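Local coordinates for protein squalene synthase HpnC (Alicyclobacillus acidocaldarius subsp. acidocaldarius, PDB 4HD1) that probably joins two prenyl diphosphates head to head, as squalene and phytoene synthases do, at residues L40-R52 with L92-F106. Sequence-based numbering, arbitrary orientation.
Sequences LRPHFYSVYAFCR and LQFTIATCNLPMEPF. With SO4 (sulfate ion), chain B.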
loop_
_atom_site.group_PDB
_atom_site.type_symbol
_atom_site.label_atom_id
_atom_site.label_comp_id
_atom_site.label_asym_id
_atom_site.label_seq_id
_atom_site.Cartn_x
_atom_site.Cartn_y
_atom_site.Cartn_z
ATOM N N LEU A 40 1.689 7.024 -19.192
ATOM C CA LEU A 40 2.142 6.418 -17.934
ATOM C C LEU A 40 1.176 5.393 -17.351
ATOM O O LEU A 40 1.596 4.549 -16.548
ATOM C CB LEU A 40 2.486 7.482 -16.879
ATOM C CG LEU A 40 3.687 8.393 -17.166
ATOM C CD1 LEU A 40 3.863 9.413 -16.033
ATOM C CD2 LEU A 40 4.981 7.614 -17.431
ATOM N N ARG A 41 -0.100 5.449 -17.741
ATOM C CA ARG A 41 -1.078 4.464 -17.254
ATOM C C ARG A 41 -0.643 2.987 -17.387
ATOM O O ARG A 41 -0.859 2.219 -16.453
ATOM C CB ARG A 41 -2.452 4.669 -17.892
ATOM C CG ARG A 41 -3.297 5.736 -17.228
ATOM C CD ARG A 41 -4.689 5.796 -17.835
ATOM N NE ARG A 41 -4.996 7.177 -18.183
ATOM C CZ ARG A 41 -5.215 7.617 -19.415
ATOM N NH1 ARG A 41 -5.214 6.776 -20.444
ATOM N NH2 ARG A 41 -5.460 8.903 -19.614
ATOM N N PRO A 42 -0.021 2.588 -18.524
ATOM C CA PRO A 42 0.383 1.179 -18.653
ATOM C C PRO A 42 1.294 0.707 -17.518
ATOM O O PRO A 42 1.219 -0.460 -17.102
ATOM C CB PRO A 42 1.152 1.154 -19.979
ATOM C CG PRO A 42 0.536 2.249 -20.771
ATOM C CD PRO A 42 0.279 3.338 -19.762
ATOM N N HIS A 43 2.129 1.612 -17.013
ATOM C CA HIS A 43 3.024 1.283 -15.914
ATOM C C HIS A 43 2.279 1.148 -14.611
ATOM O O HIS A 43 2.669 0.356 -13.748
ATOM C CB HIS A 43 4.153 2.297 -15.842
ATOM C CG HIS A 43 4.866 2.482 -17.163
ATOM N ND1 HIS A 43 5.519 1.474 -17.780
ATOM C CD2 HIS A 43 4.987 3.598 -17.994
ATOM C CE1 HIS A 43 6.037 1.920 -18.941
ATOM N NE2 HIS A 43 5.709 3.220 -19.072
ATOM N N PHE A 44 1.185 1.896 -14.459
ATOM C CA PHE A 44 0.302 1.698 -13.312
ATOM C C PHE A 44 -0.331 0.296 -13.365
ATOM O O PHE A 44 -0.353 -0.408 -12.350
ATOM C CB PHE A 44 -0.735 2.829 -13.192
ATOM C CG PHE A 44 -0.254 3.999 -12.369
ATOM C CD1 PHE A 44 0.750 4.845 -12.845
ATOM C CD2 PHE A 44 -0.780 4.244 -11.102
ATOM C CE1 PHE A 44 1.207 5.914 -12.078
ATOM C CE2 PHE A 44 -0.333 5.310 -10.329
ATOM C CZ PHE A 44 0.663 6.144 -10.820
ATOM N N TYR A 45 -0.790 -0.120 -14.551
ATOM C CA TYR A 45 -1.424 -1.423 -14.716
ATOM C C TYR A 45 -0.472 -2.569 -14.407
ATOM O O TYR A 45 -0.864 -3.525 -13.734
ATOM C CB TYR A 45 -2.044 -1.591 -16.109
ATOM C CG TYR A 45 -3.177 -0.631 -16.403
ATOM C CD1 TYR A 45 -4.240 -0.472 -15.509
ATOM C CD2 TYR A 45 -3.196 0.111 -17.583
ATOM C CE1 TYR A 45 -5.279 0.404 -15.777
ATOM C CE2 TYR A 45 -4.236 0.992 -17.862
ATOM C CZ TYR A 45 -5.273 1.138 -16.954
ATOM O OH TYR A 45 -6.306 2.013 -17.220
ATOM N N SER A 46 0.776 -2.470 -14.861
ATOM C CA SER A 46 1.733 -3.554 -14.610
ATOM C C SER A 46 2.185 -3.621 -13.145
ATOM O O SER A 46 2.376 -4.711 -12.600
ATOM C CB SER A 46 2.940 -3.470 -15.545
ATOM O OG SER A 46 3.649 -2.263 -15.351
ATOM N N VAL A 47 2.345 -2.462 -12.507
ATOM C CA VAL A 47 2.730 -2.428 -11.097
ATOM C C VAL A 47 1.589 -2.939 -10.224
ATOM O O VAL A 47 1.808 -3.733 -9.301
ATOM C CB VAL A 47 3.187 -1.028 -10.658
ATOM C CG1 VAL A 47 3.312 -0.951 -9.145
ATOM C CG2 VAL A 47 4.515 -0.694 -11.320
ATOM N N TYR A 48 0.371 -2.507 -10.536
ATOM C CA TYR A 48 -0.791 -2.966 -9.789
ATOM C C TYR A 48 -1.118 -4.440 -10.009
ATOM O O TYR A 48 -1.497 -5.122 -9.048
ATOM C CB TYR A 48 -1.993 -2.049 -10.007
ATOM C CG TYR A 48 -1.955 -0.863 -9.072
ATOM C CD1 TYR A 48 -2.567 -0.921 -7.817
ATOM C CD2 TYR A 48 -1.273 0.307 -9.414
ATOM C CE1 TYR A 48 -2.523 0.160 -6.945
ATOM C CE2 TYR A 48 -1.224 1.396 -8.548
ATOM C CZ TYR A 48 -1.853 1.316 -7.320
ATOM O OH TYR A 48 -1.810 2.383 -6.454
ATOM N N ALA A 49 -0.947 -4.943 -11.236
ATOM C CA ALA A 49 -1.080 -6.384 -11.480
ATOM C C ALA A 49 -0.067 -7.147 -10.630
ATOM O O ALA A 49 -0.402 -8.162 -10.036
ATOM C CB ALA A 49 -0.924 -6.736 -12.956
ATOM N N PHE A 50 1.162 -6.644 -10.536
ATOM C CA PHE A 50 2.146 -7.249 -9.641
ATOM C C PHE A 50 1.650 -7.317 -8.184
ATOM O O PHE A 50 1.788 -8.353 -7.535
ATOM C CB PHE A 50 3.501 -6.535 -9.724
ATOM C CG PHE A 50 4.470 -6.966 -8.653
ATOM C CD1 PHE A 50 5.328 -8.048 -8.860
ATOM C CD2 PHE A 50 4.503 -6.312 -7.423
ATOM C CE1 PHE A 50 6.206 -8.456 -7.871
ATOM C CE2 PHE A 50 5.374 -6.720 -6.427
ATOM C CZ PHE A 50 6.227 -7.793 -6.652
ATOM N N CYS A 51 1.082 -6.222 -7.677
ATOM C CA CYS A 51 0.553 -6.189 -6.304
ATOM C C CYS A 51 -0.634 -7.140 -6.118
ATOM O O CYS A 51 -0.758 -7.780 -5.077
ATOM C CB CYS A 51 0.146 -4.771 -5.896
ATOM S SG CYS A 51 1.496 -3.576 -5.895
ATOM N N ARG A 52 -1.502 -7.222 -7.128
ATOM C CA ARG A 52 -2.605 -8.177 -7.122
ATOM C C ARG A 52 -2.071 -9.601 -6.940
ATOM O O ARG A 52 -2.637 -10.391 -6.184
ATOM C CB ARG A 52 -3.430 -8.077 -8.411
ATOM C CG ARG A 52 -4.573 -9.085 -8.496
ATOM C CD ARG A 52 -4.807 -9.576 -9.917
ATOM N NE ARG A 52 -5.603 -10.805 -9.939
ATOM C CZ ARG A 52 -6.892 -10.878 -10.268
ATOM N NH1 ARG A 52 -7.565 -9.787 -10.625
ATOM N NH2 ARG A 52 -7.512 -12.051 -10.245
ATOM N N LEU A 92 5.591 -6.016 -16.862
ATOM C CA LEU A 92 6.398 -5.447 -15.780
ATOM C C LEU A 92 7.862 -5.235 -16.188
ATOM O O LEU A 92 8.448 -4.195 -15.882
ATOM C CB LEU A 92 6.314 -6.292 -14.502
ATOM C CG LEU A 92 6.793 -5.595 -13.220
ATOM C CD1 LEU A 92 5.855 -4.456 -12.839
ATOM C CD2 LEU A 92 6.930 -6.584 -12.071
ATOM N N GLN A 93 8.426 -6.224 -16.877
ATOM C CA GLN A 93 9.782 -6.174 -17.437
ATOM C C GLN A 93 10.044 -4.928 -18.294
ATOM O O GLN A 93 11.094 -4.289 -18.176
ATOM C CB GLN A 93 9.999 -7.418 -18.288
ATOM C CG GLN A 93 11.429 -7.747 -18.638
ATOM C CD GLN A 93 11.536 -9.151 -19.202
ATOM O OE1 GLN A 93 11.974 -10.068 -18.516
ATOM N NE2 GLN A 93 11.102 -9.332 -20.445
ATOM N N PHE A 94 9.091 -4.601 -19.162
ATOM C CA PHE A 94 9.171 -3.388 -19.957
ATOM C C PHE A 94 9.100 -2.156 -19.057
ATOM O O PHE A 94 9.934 -1.253 -19.174
ATOM C CB PHE A 94 8.065 -3.350 -21.007
ATOM C CG PHE A 94 8.118 -2.138 -21.888
ATOM C CD1 PHE A 94 9.134 -1.997 -22.842
ATOM C CD2 PHE A 94 7.167 -1.131 -21.766
ATOM C CE1 PHE A 94 9.196 -0.874 -23.661
ATOM C CE2 PHE A 94 7.222 -0.007 -22.585
ATOM C CZ PHE A 94 8.238 0.124 -23.530
ATOM N N THR A 95 8.114 -2.141 -18.160
ATOM C CA THR A 95 7.953 -1.071 -17.174
ATOM C C THR A 95 9.215 -0.855 -16.321
ATOM O O THR A 95 9.689 0.275 -16.213
ATOM C CB THR A 95 6.713 -1.308 -16.288
ATOM O OG1 THR A 95 5.527 -1.174 -17.086
ATOM C CG2 THR A 95 6.664 -0.311 -15.141
ATOM N N ILE A 96 9.756 -1.928 -15.736
ATOM C CA ILE A 96 11.006 -1.848 -14.973
ATOM C C ILE A 96 12.039 -1.051 -15.765
ATOM O O ILE A 96 12.608 -0.084 -15.258
ATOM C CB ILE A 96 11.642 -3.236 -14.673
ATOM C CG1 ILE A 96 10.684 -4.209 -13.953
ATOM C CG2 ILE A 96 12.971 -3.079 -13.936
ATOM C CD1 ILE A 96 10.109 -3.714 -12.656
ATOM N N ALA A 97 12.270 -1.465 -17.009
ATOM C CA ALA A 97 13.331 -0.897 -17.835
ATOM C C ALA A 97 13.043 0.545 -18.262
ATOM O O ALA A 97 13.906 1.405 -18.142
ATOM C CB ALA A 97 13.596 -1.783 -19.046
ATOM N N THR A 98 11.823 0.793 -18.738
ATOM C CA THR A 98 11.411 2.101 -19.238
ATOM C C THR A 98 11.443 3.175 -18.149
ATOM O O THR A 98 11.845 4.302 -18.406
ATOM C CB THR A 98 10.000 2.030 -19.859
ATOM O OG1 THR A 98 9.946 0.932 -20.772
ATOM C CG2 THR A 98 9.659 3.308 -20.615
ATOM N N CYS A 99 11.023 2.818 -16.937
ATOM C CA CYS A 99 10.949 3.780 -15.836
ATOM C C CYS A 99 12.155 3.702 -14.908
ATOM O O CYS A 99 12.226 4.429 -13.920
ATOM C CB CYS A 99 9.663 3.578 -15.034
ATOM S SG CYS A 99 8.164 3.732 -16.025
ATOM N N ASN A 100 13.100 2.826 -15.243
ATOM C CA ASN A 100 14.274 2.563 -14.409
ATOM C C ASN A 100 13.926 2.320 -12.931
ATOM O O ASN A 100 14.469 2.972 -12.043
ATOM C CB ASN A 100 15.319 3.681 -14.560
ATOM C CG ASN A 100 16.693 3.268 -14.057
ATOM O OD1 ASN A 100 17.161 2.158 -14.323
ATOM N ND2 ASN A 100 17.345 4.160 -13.324
ATOM N N LEU A 101 13.016 1.386 -12.679
ATOM C CA LEU A 101 12.563 1.105 -11.311
ATOM C C LEU A 101 13.547 0.207 -10.552
ATOM O O LEU A 101 14.064 -0.753 -11.113
ATOM C CB LEU A 101 11.165 0.472 -11.315
ATOM C CG LEU A 101 10.024 1.232 -12.003
ATOM C CD1 LEU A 101 8.752 0.401 -11.989
ATOM C CD2 LEU A 101 9.781 2.593 -11.369
ATOM N N PRO A 102 13.819 0.530 -9.275
ATOM C CA PRO A 102 14.682 -0.332 -8.462
ATOM C C PRO A 102 13.948 -1.599 -8.009
ATOM O O PRO A 102 12.714 -1.623 -7.997
ATOM C CB PRO A 102 15.012 0.554 -7.254
ATOM C CG PRO A 102 13.821 1.434 -7.121
ATOM C CD PRO A 102 13.382 1.725 -8.529
HETATM N N MSE A 103 14.703 -2.627 -7.631
HETATM C CA MSE A 103 14.125 -3.911 -7.236
HETATM C C MSE A 103 13.553 -3.933 -5.814
HETATM O O MSE A 103 12.558 -4.610 -5.555
HETATM C CB MSE A 103 15.164 -5.014 -7.381
HETATM C CG MSE A 103 14.587 -6.353 -7.769
HETATM SE SE MSE A 103 15.918 -7.750 -7.536
HETATM C CE MSE A 103 15.669 -8.719 -9.196
ATOM N N GLU A 104 14.179 -3.190 -4.905
ATOM C CA GLU A 104 13.825 -3.244 -3.480
ATOM C C GLU A 104 12.319 -3.103 -3.161
ATOM O O GLU A 104 11.791 -3.873 -2.357
ATOM C CB GLU A 104 14.659 -2.244 -2.661
ATOM C CG GLU A 104 14.509 -2.413 -1.154
ATOM C CD GLU A 104 15.148 -1.292 -0.351
ATOM O OE1 GLU A 104 15.019 -0.105 -0.732
ATOM O OE2 GLU A 104 15.773 -1.600 0.685
ATOM N N PRO A 105 11.623 -2.128 -3.780
ATOM C CA PRO A 105 10.202 -2.007 -3.429
ATOM C C PRO A 105 9.368 -3.236 -3.782
ATOM O O PRO A 105 8.458 -3.588 -3.031
ATOM C CB PRO A 105 9.738 -0.798 -4.243
ATOM C CG PRO A 105 10.980 -0.006 -4.477
ATOM C CD PRO A 105 12.069 -1.022 -4.650
ATOM N N PHE A 106 9.677 -3.880 -4.907
ATOM C CA PHE A 106 8.983 -5.107 -5.300
ATOM C C PHE A 106 9.229 -6.230 -4.291
ATOM O O PHE A 106 8.279 -6.890 -3.855
ATOM C CB PHE A 106 9.404 -5.548 -6.698
ATOM C CG PHE A 106 8.954 -4.618 -7.784
ATOM C CD1 PHE A 106 7.659 -4.687 -8.285
ATOM C CD2 PHE A 106 9.827 -3.674 -8.311
ATOM C CE1 PHE A 106 7.241 -3.825 -9.288
ATOM C CE2 PHE A 106 9.418 -2.817 -9.316
ATOM C CZ PHE A 106 8.122 -2.890 -9.807
HETATM S S SO4 B . -6.793 3.183 -20.426
HETATM O O1 SO4 B . -6.430 4.148 -21.500
HETATM O O2 SO4 B . -6.305 1.811 -20.771
HETATM O O3 SO4 B . -6.161 3.541 -19.125
HETATM O O4 SO4 B . -8.288 3.255 -20.311
#
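His43 enters helix 87-99 as a knob, its imidazole seated among Phe94, Thr95, Thr98 and Cys99, and it illustrates how a polar side chain can be buried at a helix crossing with one of its polar atoms, ND1, satisfied by the neighbouring helix. The ring is held from two directions. At its edge, in the ring plane, ND1 meets Thr95 OG1 at 2.7 Å in a hydrogen bond that is nearly straight (168°), while over one face Cys99 SG stands 3.7 Å from the ring centroid, almost on the ring normal. With CG anti to the carbonyl carbon, the imidazole reaches across to this pocket. Thr95 OG1 is shared, for Ser46 OG lies 2.8 Å from it in a second hydrogen bond, and the two backbones come nearest at Ser46 and Leu92, CA to CA 5.2 Å.

Further along helix 41-56 the chemistry turns apolar. Phe50, its CG anti to the backbone N (chi1 170°), receives the edge of Phe106 on one face in a T-shaped stack with the ring planes at 88°; Phe106 CD1 sits over the ring centre. Leu92 CD2 reaches Phe50 CD1 obliquely at 3.9 Å, and its other methyl, CD1, lies 3.5 Å from Ser46 O. Were Phe50 an alanine, the edge of Phe106 would probably lose the aromatic face it points into, and a gap would open beside Leu92 CD2.

The contact thus ties helix 41-56 both to helix 87-99 and to the start of helix 104-118, within the all-helical fold of the squalene/phytoene synthase family. Leu142 and Ile146 of helix 137-146 add cover at Phe106 and His43. The Ser46 bond is likely to set the direction of the Thr95 hydroxyl, and the straight ND1 bond and the Cys99 sulfur restrain the imidazole, whereas the aromatic end depends on shape and ring-edge electrostatics.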